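Local coordinates for protein ulvan Lyase-PL25 (Pseudoalteromonas sp. PLSV, PDB 5UAM) that degrades ulvan, the main cell-wall polysaccharide of green seaweeds of the Ulvales, as a beta-propeller lyase of polysaccharide lyase family 25, at residues 334-339 against 355-360; 302-307 against 321-326; 374-379 against 387-392. One frame throughout, in Å; residues are numbered along the deposited sequence. Where two conformers were deposited one is given.

Overall arrangement
Interactions 2 and 3 are both strand pairs of antiparallel hairpins, one in each of two successive four-stranded sheets, while interaction 1 is the loop contact where the chain passes from the first sheet to the second. Interaction 3 is buried and joins paired backbones with an indole held between a guanidinium and a leucine; interaction 2 is partly buried and mixes backbone pairing with an asparagine side-chain bond; interaction 1 lies at the surface and rests mainly on one glutamine amide. Interactions 1 and 2 share a sheet, where strands 317-324 and 336-342 are neighbours. Interaction 1 also meets interaction 3, through His339 and Tyr375, whereas interactions 2 and 3 do not touch.

Interaction 1: 334-339 against 355-360. With EDO (1,2-ethanediol), chain H.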
loop_
_atom_site.group_PDB
_atom_site.type_symbol
_atom_site.label_atom_id
_atom_site.label_comp_id
_atom_site.label_asym_id
_atom_site.label_seq_id
_atom_site.Cartn_x
_atom_site.Cartn_y
_atom_site.Cartn_z
ATOM N N PRO A 334 12.598 -3.227 14.753
ATOM C CA PRO A 334 11.133 -3.222 14.650
ATOM C C PRO A 334 10.564 -1.818 14.756
ATOM O O PRO A 334 11.072 -0.970 15.500
ATOM C CB PRO A 334 10.687 -4.091 15.835
ATOM C CG PRO A 334 11.846 -4.141 16.747
ATOM C CD PRO A 334 13.075 -4.027 15.891
ATOM N N LYS A 335 9.492 -1.583 14.004
ATOM C CA LYS A 335 8.880 -0.273 13.892
ATOM C C LYS A 335 7.402 -0.342 14.230
ATOM O O LYS A 335 6.712 -1.301 13.868
ATOM C CB LYS A 335 9.063 0.265 12.465
ATOM C CG LYS A 335 10.524 0.331 12.040
ATOM C CD LYS A 335 10.661 0.636 10.561
ATOM C CE LYS A 335 12.091 0.532 10.104
ATOM N NZ LYS A 335 12.556 -0.868 10.127
ATOM N N GLN A 336 6.929 0.694 14.913
ATOM C CA GLN A 336 5.561 0.804 15.406
ATOM C C GLN A 336 4.840 1.969 14.739
ATOM O O GLN A 336 5.434 3.036 14.525
ATOM C CB GLN A 336 5.564 1.069 16.908
ATOM C CG GLN A 336 6.386 0.076 17.723
ATOM C CD GLN A 336 7.878 0.317 17.642
ATOM O OE1 GLN A 336 8.345 1.442 17.775
ATOM N NE2 GLN A 336 8.640 -0.751 17.478
ATOM N N THR A 337 3.554 1.787 14.441
ATOM C CA THR A 337 2.747 2.850 13.851
ATOM C C THR A 337 2.554 3.985 14.841
ATOM O O THR A 337 2.259 3.758 16.017
ATOM C CB THR A 337 1.362 2.321 13.471
ATOM O OG1 THR A 337 1.461 0.966 13.035
ATOM C CG2 THR A 337 0.747 3.161 12.370
ATOM N N ARG A 338 2.697 5.213 14.334
ATOM C CA ARG A 338 2.446 6.446 15.066
ATOM C C ARG A 338 1.512 7.334 14.251
ATOM O O ARG A 338 1.448 7.231 13.021
ATOM C CB ARG A 338 3.747 7.201 15.322
ATOM C CG ARG A 338 4.767 6.391 16.095
ATOM C CD ARG A 338 6.025 6.106 15.293
ATOM N NE ARG A 338 6.868 5.158 16.012
ATOM C CZ ARG A 338 7.713 5.471 16.982
ATOM N NH1 ARG A 338 7.850 6.728 17.386
ATOM N NH2 ARG A 338 8.424 4.528 17.578
ATOM N N HIS A 339 0.781 8.214 14.948
ATOM C CA HIS A 339 -0.233 9.042 14.304
ATOM C C HIS A 339 0.196 10.503 14.321
ATOM O O HIS A 339 0.603 11.017 15.373
ATOM C CB HIS A 339 -1.592 8.904 14.997
ATOM C CG HIS A 339 -2.700 9.448 14.169
ATOM N ND1 HIS A 339 -3.179 8.768 13.072
ATOM C CD2 HIS A 339 -3.351 10.635 14.198
ATOM C CE1 HIS A 339 -4.109 9.495 12.485
ATOM N NE2 HIS A 339 -4.239 10.625 13.151
ATOM N N PRO A 355 0.340 1.922 22.972
ATOM C CA PRO A 355 1.261 2.504 23.956
ATOM C C PRO A 355 2.324 1.504 24.398
ATOM O O PRO A 355 2.042 0.327 24.622
ATOM C CB PRO A 355 0.347 2.883 25.129
ATOM C CG PRO A 355 -1.040 2.697 24.679
ATOM C CD PRO A 355 -1.037 1.810 23.479
ATOM N N GLN A 356 3.562 1.990 24.492
ATOM C CA GLN A 356 4.694 1.230 25.024
ATOM C C GLN A 356 5.004 -0.044 24.239
ATOM O O GLN A 356 5.729 -0.917 24.724
ATOM C CB GLN A 356 4.512 0.905 26.510
ATOM C CG GLN A 356 4.601 2.119 27.438
ATOM C CD GLN A 356 3.284 2.872 27.554
ATOM O OE1 GLN A 356 2.234 2.276 27.809
ATOM N NE2 GLN A 356 3.336 4.191 27.372
ATOM N N TYR A 357 4.494 -0.190 23.025
ATOM C CA TYR A 357 4.771 -1.390 22.253
ATOM C C TYR A 357 6.103 -1.211 21.536
ATOM O O TYR A 357 6.397 -0.141 21.001
ATOM C CB TYR A 357 3.635 -1.614 21.254
ATOM C CG TYR A 357 3.692 -2.879 20.419
ATOM C CD1 TYR A 357 3.451 -4.153 20.971
ATOM C CD2 TYR A 357 3.946 -2.803 19.074
ATOM C CE1 TYR A 357 3.495 -5.302 20.156
ATOM C CE2 TYR A 357 3.986 -3.930 18.275
ATOM C CZ TYR A 357 3.760 -5.160 18.802
ATOM O OH TYR A 357 3.808 -6.260 17.954
ATOM N N GLU A 358 6.925 -2.251 21.559
ATOM C CA GLU A 358 8.279 -2.175 21.023
ATOM C C GLU A 358 8.534 -3.165 19.898
ATOM O O GLU A 358 9.683 -3.278 19.450
ATOM C CB GLU A 358 9.310 -2.419 22.136
ATOM C CG GLU A 358 9.175 -1.498 23.341
ATOM C CD GLU A 358 9.541 -0.054 23.039
ATOM O OE1 GLU A 358 9.386 0.793 23.947
ATOM O OE2 GLU A 358 9.977 0.238 21.901
ATOM N N ARG A 359 7.524 -3.915 19.458
ATOM C CA ARG A 359 7.684 -4.874 18.380
ATOM C C ARG A 359 7.097 -4.254 17.112
ATOM O O ARG A 359 6.986 -3.027 17.008
ATOM C CB ARG A 359 7.081 -6.232 18.783
ATOM C CG ARG A 359 7.713 -6.849 20.035
ATOM C CD ARG A 359 7.039 -8.181 20.418
ATOM N NE ARG A 359 7.211 -9.207 19.384
ATOM C CZ ARG A 359 6.520 -10.346 19.330
ATOM N NH1 ARG A 359 5.596 -10.614 20.242
ATOM N NH2 ARG A 359 6.744 -11.221 18.358
ATOM N N VAL A 360 6.706 -5.081 16.153
ATOM C CA VAL A 360 6.212 -4.590 14.873
ATOM C C VAL A 360 4.710 -4.351 14.959
ATOM O O VAL A 360 3.950 -5.241 15.366
ATOM C CB VAL A 360 6.522 -5.588 13.747
ATOM C CG1 VAL A 360 5.942 -5.095 12.428
ATOM C CG2 VAL A 360 8.024 -5.850 13.645
HETATM C C1 EDO H . 11.755 -1.817 6.582
HETATM O O1 EDO H . 10.892 -1.870 7.738
HETATM C C2 EDO H . 12.523 -0.490 6.503
HETATM O O2 EDO H . 13.595 -0.447 7.469
#
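A side-chain amide, not a strand pairing, joins these two segments: Gln336 sends its NE2 to the backbone carbonyl of Arg359, with NE2 to O at 2.9 Å and an N-H...O angle of 162°. The acceptor lies close to the plane of the amide, although the donor is tilted from the carbonyl plane of Arg359. The glutamine chain is bent at chi2 (77°), which turns CD back from the extended course. CG itself sits 3.3 Å from Tyr357 O and packs obliquely against the tyrosine ring, 4.0 Å from its CD2. The same NE2 makes a weak bond to Pro334 O. On the other branch, OE1 of Gln336 accepts from Arg338 NH2 at 3.1 Å, while Arg338 NE bonds to the backbone O of Gln336, both acceptors lying near the guanidinium plane; this two-nitrogen, side-on grip fixes the rotation of the amide. Beside it, Pro334 CB touches Val360 CG2 at 3.9 Å, and Val360 CA directs a C-H at Lys335 O. The loop has its own brace, Tyr357 OH to Val360 O at 2.8 Å. The Lys335 side chain leaves the backbone away from this loop, and its NZ bonds to Thr331 O and to both oxygens of a 1,2-ethanediol, probably from the crystallisation liquor. Ser361, the next residue of the loop, accepts from Thr337 N through its OG. The loop that holds 355-360 is a blade-to-blade connection of a beta-propeller, running from strand 347-352 to strand 362-367, and the contact ties it to the start of strand 336-342.

Interaction 2: 302-307 against 321-326; sequences LWTFNG and INAGID
Trp303 carries its CG anti to the carbonyl carbon (chi1 -72°) and Asp326 carries its CG anti to the backbone N (chi1 175°), and with these turns the acid comes to lie over one face of the indole. Asp326 CB makes a CH-pi contact with the five-membered ring of Trp303, 3.8 Å from its centroid, and the carboxylate leans at 31° to the ring plane, with OD2 3.5 Å from CZ2. That carboxylate has its own partners, Gly328 N at OD1 and a salt bridge from Arg252 at OD2. Along the backbone the strands pair antiparallel: Trp303 and Gly324 exchange two backbone bonds, and glycine sets no side chain beside the tryptophan. At the next hydrogen-bonded pair, Phe305 N donates to Asn322 O, and Phe305 O is gripped twice by that residue, by Asn322 N at 3.0 Å and Asn322 ND2 at 3.1 Å, the two donors arriving from opposite faces of the carbonyl plane. Asn322 ND2 lies at the edge of the Phe305 ring, 4.0 Å from CD2. On the other face of the sheet, Thr304 CG2 meets Ala323 CB at 4.0 Å; beyond the paired strands, in loop, Leu302 CD2 meets Ile325 CG1 at 3.7 Å. The Phe305 side chain is about 6 Å from that of Tyr164, the probable proton acceptor. Strand 303-311 is outermost in its four-stranded blade, yet Thr304 makes a backbone bond to Arg258 of strand 258-267, which Phe305 also touches; strand 317-324 lies between it and strand 336-342, where Thr337 OG1 hydrogen-bonds to Asn322 OD1, and Arg362 of strand 362-367 packs against Phe305 and Asn322.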
loop_
_atom_site.group_PDB
_atom_site.type_symbol
_atom_site.label_atom_id
_atom_site.label_comp_id
_atom_site.label_asym_id
_atom_site.label_seq_id
_atom_site.Cartn_x
_atom_site.Cartn_y
_atom_site.Cartn_z
ATOM N N LEU A 302 15.080 7.901 14.396
ATOM C CA LEU A 302 14.246 6.731 14.170
ATOM C C LEU A 302 14.149 6.438 12.679
ATOM O O LEU A 302 14.042 7.349 11.854
ATOM C CB LEU A 302 12.843 6.946 14.721
ATOM C CG LEU A 302 12.755 7.183 16.227
ATOM C CD1 LEU A 302 11.309 7.410 16.588
ATOM C CD2 LEU A 302 13.349 6.022 17.010
ATOM N N TRP A 303 14.173 5.150 12.340
ATOM C CA TRP A 303 13.997 4.690 10.974
ATOM C C TRP A 303 12.516 4.439 10.702
ATOM O O TRP A 303 11.794 3.877 11.539
ATOM C CB TRP A 303 14.769 3.394 10.749
ATOM C CG TRP A 303 16.259 3.550 10.679
ATOM C CD1 TRP A 303 17.024 4.548 11.235
ATOM C CD2 TRP A 303 17.179 2.683 9.996
ATOM N NE1 TRP A 303 18.349 4.346 10.934
ATOM C CE2 TRP A 303 18.465 3.211 10.175
ATOM C CE3 TRP A 303 17.029 1.511 9.245
ATOM C CZ2 TRP A 303 19.604 2.603 9.645
ATOM C CZ3 TRP A 303 18.161 0.909 8.723
ATOM C CH2 TRP A 303 19.427 1.458 8.918
ATOM N N THR A 304 12.065 4.835 9.514
ATOM C CA THR A 304 10.648 4.811 9.174
ATOM C C THR A 304 10.298 3.735 8.157
ATOM O O THR A 304 11.145 3.187 7.443
ATOM C CB THR A 304 10.193 6.173 8.635
ATOM O OG1 THR A 304 11.095 6.585 7.605
ATOM C CG2 THR A 304 10.185 7.195 9.762
ATOM N N PHE A 305 9.010 3.434 8.125
ATOM C CA PHE A 305 8.399 2.616 7.092
ATOM C C PHE A 305 7.036 3.238 6.884
ATOM O O PHE A 305 6.269 3.395 7.839
ATOM C CB PHE A 305 8.274 1.153 7.545
ATOM C CG PHE A 305 7.715 0.222 6.493
ATOM C CD1 PHE A 305 8.529 -0.279 5.498
ATOM C CD2 PHE A 305 6.383 -0.159 6.528
ATOM C CE1 PHE A 305 8.007 -1.141 4.536
ATOM C CE2 PHE A 305 5.880 -1.016 5.580
ATOM C CZ PHE A 305 6.689 -1.495 4.602
ATOM N N ASN A 306 6.771 3.678 5.670
ATOM C CA ASN A 306 5.620 4.524 5.433
ATOM C C ASN A 306 4.304 3.788 5.690
ATOM O O ASN A 306 4.206 2.549 5.630
ATOM C CB ASN A 306 5.667 5.073 4.009
ATOM C CG ASN A 306 4.839 6.295 3.836
ATOM O OD1 ASN A 306 4.677 7.085 4.749
ATOM N ND2 ASN A 306 4.307 6.466 2.631
ATOM N N GLY A 307 3.280 4.580 5.984
ATOM C CA GLY A 307 1.937 4.098 6.223
ATOM C C GLY A 307 0.987 4.666 5.200
ATOM O O GLY A 307 1.128 4.350 4.026
ATOM N N ILE A 321 2.492 6.783 10.237
ATOM C CA ILE A 321 3.897 6.591 9.910
ATOM C C ILE A 321 4.456 5.559 10.876
ATOM O O ILE A 321 4.287 5.690 12.091
ATOM C CB ILE A 321 4.684 7.918 9.978
ATOM C CG1 ILE A 321 6.161 7.732 9.629
ATOM C CG2 ILE A 321 4.511 8.603 11.332
ATOM C CD1 ILE A 321 6.394 7.225 8.208
ATOM N N ASN A 322 5.127 4.535 10.354
ATOM C CA ASN A 322 5.777 3.596 11.254
ATOM C C ASN A 322 7.212 4.021 11.477
ATOM O O ASN A 322 7.881 4.466 10.545
ATOM C CB ASN A 322 5.736 2.176 10.688
ATOM C CG ASN A 322 4.327 1.729 10.390
ATOM O OD1 ASN A 322 3.571 1.394 11.304
ATOM N ND2 ASN A 322 3.952 1.760 9.129
ATOM N N ALA A 323 7.688 3.877 12.705
ATOM C CA ALA A 323 9.066 4.233 12.992
ATOM C C ALA A 323 9.570 3.401 14.152
ATOM O O ALA A 323 8.788 2.933 14.987
ATOM C CB ALA A 323 9.193 5.724 13.320
ATOM N N GLY A 324 10.887 3.223 14.204
ATOM C CA GLY A 324 11.480 2.426 15.259
ATOM C C GLY A 324 12.956 2.715 15.407
ATOM O O GLY A 324 13.597 3.279 14.513
ATOM N N ILE A 325 13.507 2.271 16.536
ATOM C CA ILE A 325 14.906 2.527 16.841
ATOM C C ILE A 325 15.797 1.670 15.953
ATOM O O ILE A 325 15.529 0.480 15.729
ATOM C CB ILE A 325 15.155 2.240 18.332
ATOM C CG1 ILE A 325 14.365 3.244 19.183
ATOM C CG2 ILE A 325 16.649 2.268 18.674
ATOM C CD1 ILE A 325 14.198 2.826 20.645
ATOM N N ASP A 326 16.875 2.277 15.452
ATOM C CA ASP A 326 17.914 1.565 14.712
ATOM C C ASP A 326 18.771 0.777 15.693
ATOM O O ASP A 326 19.523 1.354 16.487
ATOM C CB ASP A 326 18.767 2.574 13.944
ATOM C CG ASP A 326 19.954 1.933 13.245
ATOM O OD1 ASP A 326 19.939 0.694 13.058
ATOM O OD2 ASP A 326 20.910 2.669 12.891
#

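Interaction 3: 374-379 against 387-392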
loop_
_atom_site.group_PDB
_atom_site.type_symbol
_atom_site.label_atom_id
_atom_site.label_comp_id
_atom_site.label_asym_id
_atom_site.label_seq_id
_atom_site.Cartn_x
_atom_site.Cartn_y
_atom_site.Cartn_z
ATOM N N ARG A 374 -9.753 5.927 14.377
ATOM C CA ARG A 374 -9.800 4.493 14.659
ATOM C C ARG A 374 -8.813 3.793 13.746
ATOM O O ARG A 374 -8.886 3.950 12.525
ATOM C CB ARG A 374 -11.169 3.886 14.330
ATOM C CG ARG A 374 -12.329 4.234 15.206
ATOM C CD ARG A 374 -13.589 3.647 14.564
ATOM N NE ARG A 374 -13.797 2.245 14.896
ATOM C CZ ARG A 374 -14.434 1.360 14.123
ATOM N NH1 ARG A 374 -14.904 1.698 12.930
ATOM N NH2 ARG A 374 -14.588 0.125 14.545
ATOM N N TYR A 375 -7.907 3.012 14.322
ATOM C CA TYR A 375 -7.025 2.147 13.553
ATOM C C TYR A 375 -7.522 0.719 13.633
ATOM O O TYR A 375 -7.971 0.269 14.692
ATOM C CB TYR A 375 -5.611 2.138 14.132
ATOM C CG TYR A 375 -4.714 3.251 13.649
ATOM C CD1 TYR A 375 -4.790 4.514 14.206
ATOM C CD2 TYR A 375 -3.804 3.039 12.629
ATOM C CE1 TYR A 375 -3.979 5.537 13.755
ATOM C CE2 TYR A 375 -2.976 4.044 12.175
ATOM C CZ TYR A 375 -3.070 5.299 12.734
ATOM O OH TYR A 375 -2.239 6.303 12.268
ATOM N N LEU A 376 -7.413 0.009 12.525
ATOM C CA LEU A 376 -7.457 -1.446 12.542
ATOM C C LEU A 376 -6.005 -1.868 12.337
ATOM O O LEU A 376 -5.423 -1.645 11.263
ATOM C CB LEU A 376 -8.408 -1.977 11.473
ATOM C CG LEU A 376 -8.650 -3.482 11.483
ATOM C CD1 LEU A 376 -9.035 -3.987 12.863
ATOM C CD2 LEU A 376 -9.754 -3.850 10.490
ATOM N N THR A 377 -5.393 -2.383 13.402
ATOM C CA THR A 377 -3.951 -2.565 13.439
ATOM C C THR A 377 -3.600 -3.992 13.816
ATOM O O THR A 377 -4.283 -4.628 14.625
ATOM C CB THR A 377 -3.297 -1.531 14.374
ATOM O OG1 THR A 377 -1.923 -1.868 14.630
ATOM C CG2 THR A 377 -4.008 -1.470 15.650
ATOM N N THR A 378 -2.540 -4.500 13.207
ATOM C CA THR A 378 -2.022 -5.803 13.590
ATOM C C THR A 378 -0.722 -5.663 14.370
ATOM O O THR A 378 0.120 -4.812 14.071
ATOM C CB THR A 378 -1.873 -6.767 12.407
ATOM O OG1 THR A 378 -1.469 -8.054 12.892
ATOM C CG2 THR A 378 -0.840 -6.314 11.435
ATOM N N TYR A 379 -0.570 -6.534 15.356
ATOM C CA TYR A 379 0.602 -6.610 16.210
ATOM C C TYR A 379 0.675 -8.045 16.695
ATOM O O TYR A 379 -0.255 -8.822 16.494
ATOM C CB TYR A 379 0.494 -5.585 17.350
ATOM C CG TYR A 379 -0.596 -5.863 18.358
ATOM C CD1 TYR A 379 -1.912 -5.463 18.149
ATOM C CD2 TYR A 379 -0.303 -6.519 19.531
ATOM C CE1 TYR A 379 -2.892 -5.725 19.108
ATOM C CE2 TYR A 379 -1.276 -6.795 20.482
ATOM C CZ TYR A 379 -2.568 -6.389 20.267
ATOM O OH TYR A 379 -3.525 -6.665 21.220
ATOM N N LEU A 387 -5.332 -8.761 15.284
ATOM C CA LEU A 387 -5.850 -7.658 14.475
ATOM C C LEU A 387 -7.003 -7.052 15.264
ATOM O O LEU A 387 -8.013 -7.731 15.503
ATOM C CB LEU A 387 -6.323 -8.134 13.093
ATOM C CG LEU A 387 -6.845 -7.043 12.160
ATOM C CD1 LEU A 387 -5.726 -6.111 11.772
ATOM C CD2 LEU A 387 -7.416 -7.654 10.918
ATOM N N SER A 388 -6.849 -5.806 15.717
ATOM C CA SER A 388 -7.849 -5.222 16.593
ATOM C C SER A 388 -8.003 -3.732 16.307
ATOM O O SER A 388 -7.129 -3.098 15.718
ATOM C CB SER A 388 -7.513 -5.453 18.059
ATOM O OG SER A 388 -6.271 -4.852 18.386
ATOM N N TRP A 389 -9.150 -3.213 16.727
ATOM C CA TRP A 389 -9.460 -1.796 16.597
ATOM C C TRP A 389 -8.884 -1.021 17.775
ATOM O O TRP A 389 -9.003 -1.437 18.931
ATOM C CB TRP A 389 -10.972 -1.597 16.586
ATOM C CG TRP A 389 -11.651 -2.057 15.314
ATOM C CD1 TRP A 389 -12.302 -3.229 15.114
ATOM C CD2 TRP A 389 -11.716 -1.344 14.070
ATOM N NE1 TRP A 389 -12.780 -3.292 13.818
ATOM C CE2 TRP A 389 -12.447 -2.139 13.168
ATOM C CE3 TRP A 389 -11.257 -0.099 13.650
ATOM C CZ2 TRP A 389 -12.717 -1.733 11.861
ATOM C CZ3 TRP A 389 -11.527 0.305 12.343
ATOM C CH2 TRP A 389 -12.252 -0.515 11.473
ATOM N N TRP A 390 -8.271 0.123 17.480
ATOM C CA TRP A 390 -7.755 1.043 18.488
ATOM C C TRP A 390 -8.354 2.418 18.240
ATOM O O TRP A 390 -8.281 2.933 17.118
ATOM C CB TRP A 390 -6.229 1.109 18.406
ATOM C CG TRP A 390 -5.593 -0.172 18.856
ATOM C CD1 TRP A 390 -5.579 -1.357 18.185
ATOM C CD2 TRP A 390 -4.898 -0.393 20.083
ATOM N NE1 TRP A 390 -4.916 -2.302 18.917
ATOM C CE2 TRP A 390 -4.484 -1.746 20.089
ATOM C CE3 TRP A 390 -4.577 0.416 21.173
ATOM C CZ2 TRP A 390 -3.779 -2.303 21.149
ATOM C CZ3 TRP A 390 -3.883 -0.144 22.236
ATOM C CH2 TRP A 390 -3.490 -1.493 22.213
ATOM N N GLN A 391 -8.941 3.008 19.281
ATOM C CA GLN A 391 -9.744 4.219 19.162
ATOM C C GLN A 391 -9.115 5.350 19.965
ATOM O O GLN A 391 -8.775 5.176 21.140
ATOM C CB GLN A 391 -11.160 3.970 19.682
ATOM C CG GLN A 391 -12.024 5.225 19.815
ATOM C CD GLN A 391 -12.718 5.590 18.527
ATOM O OE1 GLN A 391 -13.539 4.833 18.018
ATOM N NE2 GLN A 391 -12.409 6.768 17.999
ATOM N N SER A 392 -9.012 6.516 19.345
ATOM C CA SER A 392 -8.635 7.738 20.033
ATOM C C SER A 392 -9.787 8.722 19.943
ATOM O O SER A 392 -10.466 8.804 18.914
ATOM C CB SER A 392 -7.401 8.376 19.393
ATOM O OG SER A 392 -7.115 9.642 19.988
#
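Trp389 is sandwiched between two residues of the partner strand. In one of the two conformers modelled for Arg374 the guanidinium lies flat on one indole face, planes 12° apart, its CZ 3.6 Å from the centroid of the six-membered ring, a stacked cation-pi pair claimed for that conformer alone. On the opposite face, Leu376 CD1 sits 3.8 Å from the centroid of the five-membered ring. An alanine in place of Trp389 would probably leave the guanidinium without its platform and open a gap beside the methyl groups of Leu376. Leu376 CD1 also meets Leu387 CG at 3.8 Å, the two leucines crossing at about a right angle. Across the sheet, Tyr379 CE1 approaches the rim of Trp390, 4.1 Å from CZ2. The backbone sets this register: Tyr375 and Trp390, and likewise Thr377 and Ser388, exchange pairs of straight N-H...O bonds. Further out, Glu446 forms a salt bridge with Arg374 NH2, and Glu401 OE2 receives bonds from both Ser388 OG and Tyr379 OH. Val405 and Met428 pack against Leu376. This is the central hairpin of a four-stranded antiparallel beta-propeller blade, packed between two neighbouring blades, the leucine face on strands 412-415 and 428-433, the Tyr375 face on strand 336-342.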